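Local structure of methyl-coenzyme M reductase subunit beta (Methanosarcina barkeri, 1E6Y) at residues E[263-268]-E[332-337]; E[278-283]-E[287-292]. The protein forms part of methyl-coenzyme M reductase I, which uses coenzyme B to cleave methyl-coenzyme M reductively, releasing methane and the mixed heterodisulfide in the final step of methanogenesis. All coordinates share one frame; numbering follows the deposited sequence.

Contact 1. Residues E[263-268]-E[332-337]; sequences TVIESV and NDILEK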
loop_
_atom_site.group_PDB
_atom_site.type_symbol
_atom_site.label_atom_id
_atom_site.label_comp_id
_atom_site.label_asym_id
_atom_site.label_seq_id
_atom_site.Cartn_x
_atom_site.Cartn_y
_atom_site.Cartn_z
ATOM N N THR E 263 -13.018 9.047 -42.525
ATOM C CA THR E 263 -13.611 10.238 -43.135
ATOM C C THR E 263 -13.630 11.428 -42.176
ATOM O O THR E 263 -13.582 12.580 -42.611
ATOM C CB THR E 263 -15.047 9.976 -43.646
ATOM O OG1 THR E 263 -15.887 9.577 -42.556
ATOM C CG2 THR E 263 -15.042 8.885 -44.712
ATOM N N VAL E 264 -13.643 11.151 -40.874
ATOM C CA VAL E 264 -13.521 12.203 -39.869
ATOM C C VAL E 264 -12.151 12.873 -39.983
ATOM O O VAL E 264 -12.033 14.089 -39.845
ATOM C CB VAL E 264 -13.711 11.638 -38.434
ATOM C CG1 VAL E 264 -13.368 12.699 -37.393
ATOM C CG2 VAL E 264 -15.144 11.174 -38.247
ATOM N N ILE E 265 -11.137 12.085 -40.326
ATOM C CA ILE E 265 -9.796 12.611 -40.550
ATOM C C ILE E 265 -9.769 13.574 -41.737
ATOM O O ILE E 265 -9.164 14.642 -41.657
ATOM C CB ILE E 265 -8.780 11.457 -40.756
ATOM C CG1 ILE E 265 -8.493 10.797 -39.406
ATOM C CG2 ILE E 265 -7.477 11.977 -41.360
ATOM C CD1 ILE E 265 -7.964 9.401 -39.499
ATOM N N GLU E 266 -10.519 13.251 -42.787
ATOM C CA GLU E 266 -10.640 14.135 -43.944
ATOM C C GLU E 266 -11.255 15.478 -43.543
ATOM O O GLU E 266 -10.738 16.536 -43.902
ATOM C CB GLU E 266 -11.496 13.475 -45.026
ATOM C CG GLU E 266 -11.458 14.184 -46.371
ATOM C CD GLU E 266 -12.430 13.591 -47.380
ATOM O OE1 GLU E 266 -12.870 12.433 -47.193
ATOM O OE2 GLU E 266 -12.769 14.291 -48.358
ATOM N N SER E 267 -12.306 15.420 -42.725
ATOM C CA SER E 267 -12.950 16.613 -42.183
ATOM C C SER E 267 -11.983 17.452 -41.356
ATOM O O SER E 267 -11.943 18.676 -41.491
ATOM C CB SER E 267 -14.141 16.219 -41.308
ATOM O OG SER E 267 -15.170 15.639 -42.082
ATOM N N VAL E 268 -11.225 16.788 -40.485
ATOM C CA VAL E 268 -10.316 17.473 -39.572
ATOM C C VAL E 268 -9.183 18.158 -40.328
ATOM O O VAL E 268 -8.881 19.325 -40.074
ATOM C CB VAL E 268 -9.729 16.489 -38.519
ATOM C CG1 VAL E 268 -8.595 17.149 -37.733
ATOM C CG2 VAL E 268 -10.826 16.039 -37.565
ATOM N N ASN E 332 -5.849 9.058 -34.326
ATOM C CA ASN E 332 -4.604 9.793 -34.170
ATOM C C ASN E 332 -3.448 9.167 -34.938
ATOM O O ASN E 332 -2.644 9.875 -35.544
ATOM C CB ASN E 332 -4.257 9.914 -32.687
ATOM C CG ASN E 332 -5.125 10.932 -31.987
ATOM O OD1 ASN E 332 -4.998 12.129 -32.226
ATOM N ND2 ASN E 332 -6.107 10.454 -31.231
ATOM N N ASP E 333 -3.397 7.837 -34.944
ATOM C CA ASP E 333 -2.413 7.095 -35.728
ATOM C C ASP E 333 -2.545 7.441 -37.214
ATOM O O ASP E 333 -1.577 7.866 -37.847
ATOM C CB ASP E 333 -2.618 5.590 -35.512
ATOM C CG ASP E 333 -1.460 4.743 -36.026
ATOM O OD1 ASP E 333 -0.475 5.292 -36.563
ATOM O OD2 ASP E 333 -1.539 3.506 -35.885
ATOM N N ILE E 334 -3.765 7.336 -37.733
ATOM C CA ILE E 334 -4.026 7.587 -39.149
ATOM C C ILE E 334 -3.901 9.075 -39.494
ATOM O O ILE E 334 -3.450 9.425 -40.588
ATOM C CB ILE E 334 -5.431 7.079 -39.564
ATOM C CG1 ILE E 334 -5.533 5.572 -39.330
ATOM C CG2 ILE E 334 -5.685 7.365 -41.040
ATOM C CD1 ILE E 334 -6.944 5.034 -39.476
ATOM N N LEU E 335 -4.236 9.942 -38.540
ATOM C CA LEU E 335 -4.064 11.384 -38.715
ATOM C C LEU E 335 -2.598 11.736 -38.932
ATOM O O LEU E 335 -2.276 12.567 -39.785
ATOM C CB LEU E 335 -4.597 12.146 -37.496
ATOM C CG LEU E 335 -4.494 13.675 -37.539
ATOM C CD1 LEU E 335 -5.354 14.216 -38.669
ATOM C CD2 LEU E 335 -4.934 14.261 -36.207
ATOM N N GLU E 336 -1.714 11.114 -38.154
ATOM C CA GLU E 336 -0.283 11.350 -38.300
ATOM C C GLU E 336 0.210 10.864 -39.658
ATOM O O GLU E 336 1.019 11.527 -40.308
ATOM C CB GLU E 336 0.501 10.644 -37.191
ATOM C CG GLU E 336 0.296 11.231 -35.798
ATOM C CD GLU E 336 1.316 10.731 -34.789
ATOM O OE1 GLU E 336 1.939 9.677 -35.037
ATOM O OE2 GLU E 336 1.478 11.376 -33.733
ATOM N N LYS E 337 -0.285 9.704 -40.081
ATOM C CA LYS E 337 0.115 9.120 -41.358
ATOM C C LYS E 337 -0.445 9.896 -42.544
ATOM O O LYS E 337 0.172 9.949 -43.609
ATOM C CB LYS E 337 -0.312 7.653 -41.420
ATOM C CG LYS E 337 0.617 6.746 -40.633
ATOM C CD LYS E 337 0.047 5.362 -40.423
ATOM C CE LYS E 337 1.102 4.441 -39.819
ATOM N NZ LYS E 337 1.655 4.962 -38.530
#

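Contact 2. Residues E[278-283]-E[287-292]; sequences ISVDKT and GYNFYK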
loop_
_atom_site.group_PDB
_atom_site.type_symbol
_atom_site.label_atom_id
_atom_site.label_comp_id
_atom_site.label_asym_id
_atom_site.label_seq_id
_atom_site.Cartn_x
_atom_site.Cartn_y
_atom_site.Cartn_z
ATOM N N ILE E 278 -2.745 24.580 -40.233
ATOM C CA ILE E 278 -1.643 23.804 -40.802
ATOM C C ILE E 278 -1.410 24.147 -42.274
ATOM O O ILE E 278 -2.332 24.557 -42.982
ATOM C CB ILE E 278 -1.876 22.270 -40.669
ATOM C CG1 ILE E 278 -3.076 21.829 -41.515
ATOM C CG2 ILE E 278 -2.091 21.902 -39.210
ATOM C CD1 ILE E 278 -3.236 20.323 -41.624
ATOM N N SER E 279 -0.160 24.010 -42.709
ATOM C CA SER E 279 0.229 24.281 -44.090
ATOM C C SER E 279 1.173 23.187 -44.562
ATOM O O SER E 279 1.831 22.538 -43.749
ATOM C CB SER E 279 0.947 25.633 -44.189
ATOM O OG SER E 279 0.099 26.699 -43.806
ATOM N N VAL E 280 1.257 23.000 -45.877
ATOM C CA VAL E 280 2.278 22.129 -46.450
ATOM C C VAL E 280 3.651 22.720 -46.145
ATOM O O VAL E 280 3.868 23.922 -46.314
ATOM C CB VAL E 280 2.111 21.977 -47.983
ATOM C CG1 VAL E 280 3.265 21.160 -48.563
ATOM C CG2 VAL E 280 0.788 21.304 -48.299
ATOM N N ASP E 281 4.512 21.899 -45.552
ATOM C CA ASP E 281 5.874 22.297 -45.203
ATOM C C ASP E 281 6.832 21.908 -46.327
ATOM O O ASP E 281 7.623 22.726 -46.799
ATOM C CB ASP E 281 6.293 21.615 -43.894
ATOM C CG ASP E 281 7.660 22.064 -43.398
ATOM O OD1 ASP E 281 8.353 21.247 -42.754
ATOM O OD2 ASP E 281 8.031 23.237 -43.615
ATOM N N LYS E 282 6.721 20.662 -46.774
ATOM C CA LYS E 282 7.567 20.140 -47.840
ATOM C C LYS E 282 6.842 18.993 -48.538
ATOM O O LYS E 282 6.005 18.316 -47.936
ATOM C CB LYS E 282 8.900 19.649 -47.261
ATOM C CG LYS E 282 9.966 19.361 -48.309
ATOM C CD LYS E 282 11.297 18.951 -47.683
ATOM C CE LYS E 282 11.346 17.457 -47.391
ATOM N NZ LYS E 282 10.363 17.073 -46.341
ATOM N N THR E 283 7.104 18.835 -49.830
ATOM C CA THR E 283 6.568 17.709 -50.581
ATOM C C THR E 283 7.674 16.709 -50.891
ATOM O O THR E 283 8.761 17.080 -51.339
ATOM C CB THR E 283 5.907 18.168 -51.897
ATOM O OG1 THR E 283 4.850 19.087 -51.600
ATOM C CG2 THR E 283 5.322 16.983 -52.648
ATOM N N GLY E 287 5.093 12.675 -53.925
ATOM C CA GLY E 287 3.982 13.609 -53.938
ATOM C C GLY E 287 3.372 13.807 -52.560
ATOM O O GLY E 287 2.543 14.698 -52.371
ATOM N N TYR E 288 3.782 12.983 -51.597
ATOM C CA TYR E 288 3.284 13.097 -50.228
ATOM C C TYR E 288 3.661 14.443 -49.615
ATOM O O TYR E 288 4.832 14.825 -49.605
ATOM C CB TYR E 288 3.837 11.963 -49.361
ATOM C CG TYR E 288 3.331 11.980 -47.932
ATOM C CD1 TYR E 288 2.186 11.267 -47.566
ATOM C CD2 TYR E 288 4.010 12.687 -46.939
ATOM C CE1 TYR E 288 1.737 11.251 -46.244
ATOM C CE2 TYR E 288 3.565 12.683 -45.618
ATOM C CZ TYR E 288 2.433 11.962 -45.279
ATOM O OH TYR E 288 2.010 11.945 -43.970
ATOM N N ASN E 289 2.661 15.138 -49.078
ATOM C CA ASN E 289 2.860 16.434 -48.436
ATOM C C ASN E 289 3.079 16.295 -46.932
ATOM O O ASN E 289 2.209 15.803 -46.208
ATOM C CB ASN E 289 1.653 17.343 -48.685
ATOM C CG ASN E 289 1.453 17.654 -50.151
ATOM O OD1 ASN E 289 2.361 18.146 -50.820
ATOM N ND2 ASN E 289 0.272 17.341 -50.669
ATOM N N PHE E 290 4.257 16.711 -46.478
ATOM C CA PHE E 290 4.536 16.840 -45.054
ATOM C C PHE E 290 4.008 18.192 -44.594
ATOM O O PHE E 290 4.431 19.233 -45.100
ATOM C CB PHE E 290 6.043 16.765 -44.792
ATOM C CG PHE E 290 6.641 15.403 -45.031
ATOM C CD1 PHE E 290 7.589 15.212 -46.034
ATOM C CD2 PHE E 290 6.302 14.326 -44.218
ATOM C CE1 PHE E 290 8.193 13.969 -46.220
ATOM C CE2 PHE E 290 6.902 13.077 -44.395
ATOM C CZ PHE E 290 7.847 12.900 -45.398
ATOM N N TYR E 291 3.056 18.175 -43.666
ATOM C CA TYR E 291 2.475 19.409 -43.152
ATOM C C TYR E 291 3.256 19.949 -41.963
ATOM O O TYR E 291 4.078 19.244 -41.377
ATOM C CB TYR E 291 1.013 19.185 -42.755
ATOM C CG TYR E 291 0.077 19.075 -43.935
ATOM C CD1 TYR E 291 0.005 17.903 -44.684
ATOM C CD2 TYR E 291 -0.666 20.175 -44.361
ATOM C CE1 TYR E 291 -0.774 17.830 -45.834
ATOM C CE2 TYR E 291 -1.447 20.116 -45.508
ATOM C CZ TYR E 291 -1.494 18.943 -46.242
ATOM O OH TYR E 291 -2.238 18.894 -47.396
ATOM N N LYS E 292 3.072 21.238 -41.690
ATOM C CA LYS E 292 3.560 21.853 -40.460
ATOM C C LYS E 292 2.392 22.534 -39.750
ATOM O O LYS E 292 1.444 22.986 -40.395
ATOM C CB LYS E 292 4.650 22.887 -40.761
ATOM C CG LYS E 292 4.183 24.057 -41.612
ATOM C CD LYS E 292 5.316 25.031 -41.886
ATOM C CE LYS E 292 4.907 26.075 -42.915
ATOM N NZ LYS E 292 5.982 27.088 -43.127
HETATM O O HOH W 1 7.830 25.809 -44.857
#

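Contact 1. Residues E[263-268]-E[332-337]
Ile-265 reaches across to Ile-334 and Leu-335 with both of its branches, and most of the contact follows from its side chain. CB points toward the facing helix but touches nothing on it itself; the contacts are made further out. CG2 leaves anti to the backbone N and lies 4.1 Å from Leu-335 CD1. The other branch runs through CG1, placed beside the backbone N (chi1 -75°), and carries CD1 outward to the second helix. There Ile-265 CD1 meets the branch point of Ile-334, 3.4 Å from Ile-334 CG2, and the methyl also sits 3.9 Å from Leu-335 N. The approach to Ile-334 is tighter than ordinary carbon-carbon contact, and the two isoleucine chains cross at about a right angle. This is helix-on-helix packing in the C-terminal helical part of the subunit: the axes of 263-268 and 332-337, on helices 261-274 and 323-339, come within 10.0 Å and cross at -53°. The backbones come nearest at Ile-265 and Leu-335, whose CA atoms are 6.1 Å apart. One turn further on, Val-268 CG1 looks onto the same Leu-335 CD1 at a looser 4.5 Å. Phe-331, earlier on helix 323-339, also touches Ile-265 and Val-268, while Trp-299 and Ala-303 of helix 296-318 pack on Leu-335. Where helix 323-339 turns from this apolar seam, Asp-333 and Lys-337 pair one turn apart: Lys-337 NZ donates to Asp-333 OD1 over 2.9 Å, on the syn side and 17° out of the carboxylate plane. Asp-333 OD2 hydrogen-bonds to Tyr-103 OH of the gamma subunit and forms a salt bridge with a basic side chain of another protein chain.

Contact 2. Residues E[278-283]-E[287-292]
Strands 278-283 and 289-293 form an antiparallel beta hairpin with a classic bulge. Beside its base, Ser-279 and Lys-292 form a hydrogen-bonded pair, Lys-292 N donating to Ser-279 O at 2.7 Å. The bulge follows: Asp-281 N (2.7 Å) and Lys-282 N (3.2 Å) both donate to Phe-290 O, each in its carbonyl plane, shifting the register by one residue. The return bond, Phe-290 N to Lys-282 O, is nearly straight at the oxygen (176°). Nearer the turn, Thr-283 and Asn-289 are a non-hydrogen-bonded pair whose side chains lie alongside each other, and Thr-283 OG1 donates to Asn-289 OD1 at 2.8 Å. Val-280 sets CG2 against the Tyr-291 ring, 3.8 Å from CE2, and Ile-278 CD1 touches the same ring at CD2. Lys-282, bent at its third and fourth torsions, brings NZ to 3.4 Å from Phe-290 CD1, approaching the ring obliquely; its salt bridge goes to Glu-230 of the gamma subunit. Lys-292 runs extended across Asp-281 at about a right angle. Its NZ stops 4.4 Å from Asp-281 OD2, too far for a salt bridge, and a water accepts from the ammonium and donates to the carboxylate. Asp-281 OD1 forms a salt bridge with Arg-234 of the gamma subunit, so the two carboxylate oxygens serve different partners. Such a division would probably stabilise the charged form of Asp-281, its direct partner lying on the neighbouring subunit and Lys-292 reached through water within the hairpin.

Overall arrangement
Along the chain the order is 263-268, 278-283, 287-292, 332-337, so the hairpin of contact 2 falls between the two helices that pack in contact 1. Helix 261-274 is followed, after three residues, by strand 278-283, and its Ile-273 touches both Ile-278 and Tyr-291. The contact centres are about 15 Å apart and are bridged by a probable hydrogen bond of 2.7 Å from Tyr-288 OH to Lys-337 O, while Tyr-291 makes backbone hydrogen bonds with Thr-339. Both contacts lie in the C-terminal domain of the beta subunit, away from the coenzyme sites, and both border the gamma subunit. Together they form one helix-and-hairpin corner at a subunit interface.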